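Local atomic coordinates of SAM-dependent methyltransferase (Anabaena variabilis ATCC 29413, PDB entry 3GGD), a protein that probably transfers methyl groups from S-adenosyl-L-methionine to a substrate, and binds the product S-adenosyl-L-homocysteine. Residues 46-50 against 159-163; 124-128 against 152-158. All coordinates share one frame. Numbering follows the deposited sequence.

Contact 1: 46-50 against 159-163; sequences DLPRF and MYLIE. With SO4 (sulfate ion), chain J; EDO (1,2-ethanediol), chain L.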
loop_
_atom_site.group_PDB
_atom_site.type_symbol
_atom_site.label_atom_id
_atom_site.label_comp_id
_atom_site.label_asym_id
_atom_site.label_seq_id
_atom_site.Cartn_x
_atom_site.Cartn_y
_atom_site.Cartn_z
ATOM N N ASP A 46 -4.024 12.213 -1.962
ATOM C CA ASP A 46 -5.094 11.191 -1.935
ATOM C C ASP A 46 -6.424 11.633 -1.282
ATOM O O ASP A 46 -7.511 11.328 -1.804
ATOM C CB ASP A 46 -4.617 9.945 -1.176
ATOM C CG ASP A 46 -3.361 9.302 -1.820
ATOM O OD1 ASP A 46 -3.305 9.248 -3.070
ATOM O OD2 ASP A 46 -2.484 8.843 -1.062
ATOM N N LEU A 47 -6.326 12.347 -0.154
ATOM C CA LEU A 47 -7.493 12.586 0.704
ATOM C C LEU A 47 -8.680 13.255 -0.017
ATOM O O LEU A 47 -9.790 12.806 0.155
ATOM C CB LEU A 47 -7.105 13.326 2.000
ATOM C CG LEU A 47 -8.209 13.538 3.063
ATOM C CD1 LEU A 47 -8.877 12.202 3.420
ATOM C CD2 LEU A 47 -7.723 14.288 4.341
ATOM N N PRO A 48 -8.451 14.299 -0.844
ATOM C CA PRO A 48 -9.606 14.846 -1.552
ATOM C C PRO A 48 -10.369 13.834 -2.438
ATOM O O PRO A 48 -11.561 14.011 -2.700
ATOM C CB PRO A 48 -9.015 15.978 -2.386
ATOM C CG PRO A 48 -7.699 16.292 -1.762
ATOM C CD PRO A 48 -7.214 15.007 -1.177
ATOM N N ARG A 49 -9.707 12.778 -2.872
ATOM C CA ARG A 49 -10.354 11.792 -3.764
ATOM C C ARG A 49 -11.360 10.917 -3.043
ATOM O O ARG A 49 -12.192 10.305 -3.681
ATOM C CB ARG A 49 -9.288 10.906 -4.422
ATOM C CG ARG A 49 -8.332 11.670 -5.347
ATOM C CD ARG A 49 -7.106 10.864 -5.679
ATOM N NE ARG A 49 -6.243 11.588 -6.615
ATOM C CZ ARG A 49 -5.050 11.165 -7.016
ATOM N NH1 ARG A 49 -4.550 10.023 -6.597
ATOM N NH2 ARG A 49 -4.336 11.890 -7.855
ATOM N N PHE A 50 -11.265 10.818 -1.715
ATOM C CA PHE A 50 -12.202 9.988 -0.948
ATOM C C PHE A 50 -12.880 10.592 0.290
ATOM O O PHE A 50 -13.853 10.016 0.797
ATOM C CB PHE A 50 -11.543 8.685 -0.558
ATOM C CG PHE A 50 -10.399 8.801 0.417
ATOM C CD1 PHE A 50 -10.616 8.680 1.788
ATOM C CD2 PHE A 50 -9.100 8.879 -0.033
ATOM C CE1 PHE A 50 -9.563 8.724 2.685
ATOM C CE2 PHE A 50 -8.053 8.920 0.859
ATOM C CZ PHE A 50 -8.277 8.843 2.219
HETATM N N MSE A 159 -13.261 1.831 0.231
HETATM C CA MSE A 159 -11.817 1.720 0.156
HETATM C C MSE A 159 -11.285 2.627 -0.918
HETATM O O MSE A 159 -11.744 2.571 -2.060
HETATM C CB MSE A 159 -11.360 0.291 -0.190
HETATM C CG MSE A 159 -9.897 0.228 -0.459
HETATM SE SE MSE A 159 -9.125 -1.554 -0.451
HETATM C CE MSE A 159 -10.201 -2.408 -1.838
ATOM N N TYR A 160 -10.294 3.429 -0.542
ATOM C CA TYR A 160 -9.482 4.120 -1.509
ATOM C C TYR A 160 -8.166 3.350 -1.591
ATOM O O TYR A 160 -7.540 3.080 -0.562
ATOM C CB TYR A 160 -9.139 5.545 -1.068
ATOM C CG TYR A 160 -8.104 6.235 -1.990
ATOM C CD1 TYR A 160 -8.495 6.892 -3.150
ATOM C CD2 TYR A 160 -6.742 6.230 -1.680
ATOM C CE1 TYR A 160 -7.559 7.550 -3.956
ATOM C CE2 TYR A 160 -5.797 6.867 -2.489
ATOM C CZ TYR A 160 -6.221 7.522 -3.623
ATOM O OH TYR A 160 -5.292 8.182 -4.370
ATOM N N LEU A 161 -7.769 2.989 -2.804
ATOM C CA LEU A 161 -6.442 2.408 -3.013
ATOM C C LEU A 161 -5.724 3.104 -4.182
ATOM O O LEU A 161 -6.350 3.579 -5.134
ATOM C CB LEU A 161 -6.479 0.905 -3.249
ATOM C CG LEU A 161 -7.002 0.341 -4.592
ATOM C CD1 LEU A 161 -6.612 -1.201 -4.678
ATOM C CD2 LEU A 161 -8.483 0.543 -4.740
ATOM N N ILE A 162 -4.403 3.213 -4.034
ATOM C CA ILE A 162 -3.529 3.760 -5.072
ATOM C C ILE A 162 -2.359 2.762 -5.189
ATOM O O ILE A 162 -1.764 2.336 -4.196
ATOM C CB ILE A 162 -3.113 5.225 -4.785
ATOM C CG1 ILE A 162 -2.259 5.747 -5.957
ATOM C CG2 ILE A 162 -2.416 5.363 -3.356
ATOM C CD1 ILE A 162 -1.831 7.246 -5.879
ATOM N N GLU A 163 -2.118 2.335 -6.420
ATOM C CA GLU A 163 -1.180 1.278 -6.726
ATOM C C GLU A 163 -0.325 1.698 -7.918
ATOM O O GLU A 163 -0.641 2.663 -8.601
ATOM C CB GLU A 163 -1.975 0.001 -7.086
ATOM C CG GLU A 163 -2.806 -0.544 -5.933
ATOM C CD GLU A 163 -1.967 -1.021 -4.766
ATOM O OE1 GLU A 163 -0.794 -1.420 -5.011
ATOM O OE2 GLU A 163 -2.463 -0.957 -3.594
HETATM S S SO4 J . -6.925 14.437 -8.819
HETATM O O1 SO4 J . -7.437 14.271 -7.453
HETATM O O2 SO4 J . -5.453 14.498 -8.851
HETATM O O3 SO4 J . -7.425 15.730 -9.289
HETATM O O4 SO4 J . -7.432 13.399 -9.720
HETATM C C1 EDO L . 1.115 9.431 -4.510
HETATM O O1 EDO L . 2.336 9.586 -3.765
HETATM C C2 EDO L . -0.151 9.571 -3.618
HETATM O O2 EDO L . -0.115 8.778 -2.390
#
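Strand 158-164 lies inside the Rossmann-like sheet of this class I methyltransferase, between strands 127-131 and 237-244, and helix 43-50 packs across one of its faces. The short segments run at 143° to each other, with their axes 9.4 Å apart at closest approach. Met159, a selenomethionine, points away from the helix and packs on Ile128 and Phe208. Tyr160 comes next and carries the largest share of the contact. Its ring lies beside that of Phe50, with centroids 5.1 Å apart and planes at 29°. The rings are slid so far that they barely overlap; the closest atoms are Phe50 CD2 and Tyr160 CG, 3.4 Å apart. The hydroxyl reaches the polar side of the helix. Tyr160 OH donates to Asp46 OD1 at 2.6 Å and accepts from Arg49 NH1 at 3.0 Å. Leu161 turns to the other face of the sheet. Ile162 returns to the helix side, where its CD1 lies 3.8 Å from Asp46 OD1 and 4.0 Å from Arg49 NH1. Its side chain also touches Arg131, which binds S-adenosyl-L-homocysteine. Glu163 accepts hydrogen bonds from the backbone of Gly133, Phe134 and His135. Arg49 also holds a sulfate ion, probably from the crystallisation liquor, and makes a cation-pi contact with Trp239. Tyr129 shares the Asp46 carboxylate through OD2. The direct Arg49 NH1 to Asp46 OD1 salt bridge is long, at 3.8 Å, and no N-H points at the oxygen. The tyrosine hydroxyl therefore links the two charges, donating a hydrogen bond to the carboxylate and accepting one from the guanidinium.

Contact 2: 124-128 against 152-158; sequences GDANI and LLGKQGA. With EDO (1,2-ethanediol), chain N.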
loop_
_atom_site.group_PDB
_atom_site.type_symbol
_atom_site.label_atom_id
_atom_site.label_comp_id
_atom_site.label_asym_id
_atom_site.label_seq_id
_atom_site.Cartn_x
_atom_site.Cartn_y
_atom_site.Cartn_z
ATOM N N GLY A 124 -16.524 -4.061 13.479
ATOM C CA GLY A 124 -17.516 -3.862 12.449
ATOM C C GLY A 124 -16.902 -3.393 11.152
ATOM O O GLY A 124 -15.673 -3.430 10.956
ATOM N N ASP A 125 -17.760 -2.911 10.262
ATOM C CA ASP A 125 -17.370 -2.480 8.937
ATOM C C ASP A 125 -16.421 -1.291 9.092
ATOM O O ASP A 125 -16.663 -0.398 9.887
ATOM C CB ASP A 125 -18.566 -1.995 8.120
ATOM C CG ASP A 125 -19.545 -3.097 7.718
ATOM O OD1 ASP A 125 -19.303 -4.293 7.977
ATOM O OD2 ASP A 125 -20.553 -2.712 7.099
ATOM N N ALA A 126 -15.361 -1.268 8.292
ATOM C CA ALA A 126 -14.340 -0.210 8.348
ATOM C C ALA A 126 -14.151 0.383 6.951
ATOM O O ALA A 126 -14.318 -0.307 5.947
ATOM C CB ALA A 126 -12.995 -0.770 8.835
ATOM N N ASN A 127 -13.783 1.656 6.902
ATOM C CA ASN A 127 -13.290 2.231 5.651
ATOM C C ASN A 127 -11.835 1.861 5.543
ATOM O O ASN A 127 -11.210 1.558 6.560
ATOM C CB ASN A 127 -13.437 3.730 5.648
ATOM C CG ASN A 127 -14.870 4.163 5.617
ATOM O OD1 ASN A 127 -15.667 3.588 4.878
ATOM N ND2 ASN A 127 -15.211 5.189 6.435
ATOM N N ILE A 128 -11.302 1.836 4.315
ATOM C CA ILE A 128 -9.883 1.483 4.101
ATOM C C ILE A 128 -9.157 2.474 3.215
ATOM O O ILE A 128 -9.663 2.881 2.153
ATOM C CB ILE A 128 -9.697 0.066 3.471
ATOM C CG1 ILE A 128 -10.196 -1.025 4.419
ATOM C CG2 ILE A 128 -8.202 -0.208 3.131
ATOM C CD1 ILE A 128 -10.264 -2.430 3.812
ATOM N N LEU A 152 -13.078 -6.926 5.737
ATOM C CA LEU A 152 -12.971 -5.706 6.548
ATOM C C LEU A 152 -14.011 -4.609 6.205
ATOM O O LEU A 152 -14.513 -3.871 7.107
ATOM C CB LEU A 152 -11.561 -5.124 6.423
ATOM C CG LEU A 152 -10.423 -5.979 7.002
ATOM C CD1 LEU A 152 -9.027 -5.449 6.579
ATOM C CD2 LEU A 152 -10.541 -6.130 8.566
ATOM N N LEU A 153 -14.302 -4.477 4.901
ATOM C CA LEU A 153 -15.204 -3.455 4.403
ATOM C C LEU A 153 -16.675 -3.726 4.701
ATOM O O LEU A 153 -17.466 -2.792 4.948
ATOM C CB LEU A 153 -15.040 -3.332 2.885
ATOM C CG LEU A 153 -13.716 -2.690 2.429
ATOM C CD1 LEU A 153 -13.388 -3.037 0.962
ATOM C CD2 LEU A 153 -13.716 -1.151 2.692
ATOM N N GLY A 154 -17.065 -4.999 4.617
ATOM C CA GLY A 154 -18.490 -5.366 4.744
ATOM C C GLY A 154 -19.328 -4.551 3.758
ATOM O O GLY A 154 -18.869 -4.210 2.674
ATOM N N LYS A 155 -20.548 -4.205 4.131
ATOM C CA LYS A 155 -21.431 -3.442 3.256
ATOM C C LYS A 155 -21.173 -1.951 3.287
ATOM O O LYS A 155 -21.261 -1.301 2.244
ATOM C CB LYS A 155 -22.896 -3.677 3.629
ATOM C CG LYS A 155 -23.932 -3.012 2.695
ATOM C CD LYS A 155 -23.908 -3.632 1.300
ATOM C CE LYS A 155 -25.058 -3.105 0.397
ATOM N NZ LYS A 155 -25.060 -1.636 0.368
ATOM N N GLN A 156 -20.876 -1.401 4.459
ATOM C CA GLN A 156 -20.848 0.044 4.599
ATOM C C GLN A 156 -19.516 0.689 4.370
ATOM O O GLN A 156 -19.461 1.885 4.162
ATOM C CB GLN A 156 -21.297 0.464 5.993
ATOM C CG GLN A 156 -22.694 -0.004 6.445
ATOM C CD GLN A 156 -22.995 0.568 7.857
ATOM O OE1 GLN A 156 -22.830 1.790 8.099
ATOM N NE2 GLN A 156 -23.370 -0.309 8.798
ATOM N N GLY A 157 -18.442 -0.077 4.462
ATOM C CA GLY A 157 -17.118 0.472 4.218
ATOM C C GLY A 157 -16.803 0.831 2.775
ATOM O O GLY A 157 -17.296 0.182 1.862
ATOM N N ALA A 158 -15.963 1.848 2.583
ATOM C CA ALA A 158 -15.429 2.179 1.260
ATOM C C ALA A 158 -13.903 2.125 1.363
ATOM O O ALA A 158 -13.329 2.325 2.439
ATOM C CB ALA A 158 -15.911 3.578 0.733
HETATM C C1 EDO N . -22.864 -4.818 8.083
HETATM O O1 EDO N . -23.057 -3.476 7.651
HETATM C C2 EDO N . -22.632 -5.738 6.883
HETATM O O2 EDO N . -21.213 -5.797 6.543
HETATM O O HOH W 1 -13.435 -4.296 9.816
HETATM O O HOH W 2 -17.934 4.748 4.151
#
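Asp125 takes an m rotamer (chi1 -69°) that brings its carboxylate over the turn after helix 142-153. There Asp125 OD2 accepts from Gln156 N at 3.0 Å. Asp125 OD1 lies 3.5 Å from Gly154 CA, and a CB on Gly154 would clash with it. Gly154 also has positive phi as it leaves the helix, so glycine suits the site twice over. A 1,2-ethanediol molecule, probably from the crystallisation liquor, bridges the two carboxylate oxygens and Lys155 N. The Lys155 side chain (chi1 t) leads away. Gly157 N closes the turn on Leu153 O at 2.9 Å. Gly157 CA then passes 3.4 Å from Ala126 O, in a CA-H...O contact that leaves no room for a side chain.

Asn127 is also m, and its amide swings to the next strand. Its OD1 accepts from Ala158 N at 2.9 Å, so a side chain takes the backbone NH. The regular ladder starts one step on, with Ile128 N to Ala158 O at 2.8 Å. Ile128 (m, t) sends CD1 to within 3.7 Å of Leu153 CG and 4.0 Å of Leu152 CB. Both leucines are m, t as well. Ala126 N binds Leu152 O at 3.0 Å, and one water joins that oxygen to Gly124 O.

The contact lies in the right-handed beta-alpha-beta crossover typical of the Rossmann-like fold. It joins the start of strand 127-131 to the end of helix 142-153 and the entry to strand 158-164. Leu152 packs further on Ala116 and Ile119 of helix 113-123 and on Phe63 of strand 60-63.

How the contacts relate
The centres of the two contacts lie about 15 Å apart on one mixed sheet. Along the chain the order is 46-50, 124-128, 152-158, 159-163, so contact 2 falls between the two halves of contact 1. Its second segment runs straight into that of contact 1. Strands 127-131 and 158-164 are parallel neighbours, and Tyr160 N lies 2.8 Å from Ile128 O, a probable hydrogen bond that carries the pairing from contact 2 into contact 1. Contact 2 holds the starting ends of these strands to helix 142-153. Contact 1 sets helix 43-50 on strand 158-164. Its Ile162 side chain is about 7 Å from the S-adenosyl-L-homocysteine; Leu152 of contact 2 is about 7 Å from ligand-binding Gly110.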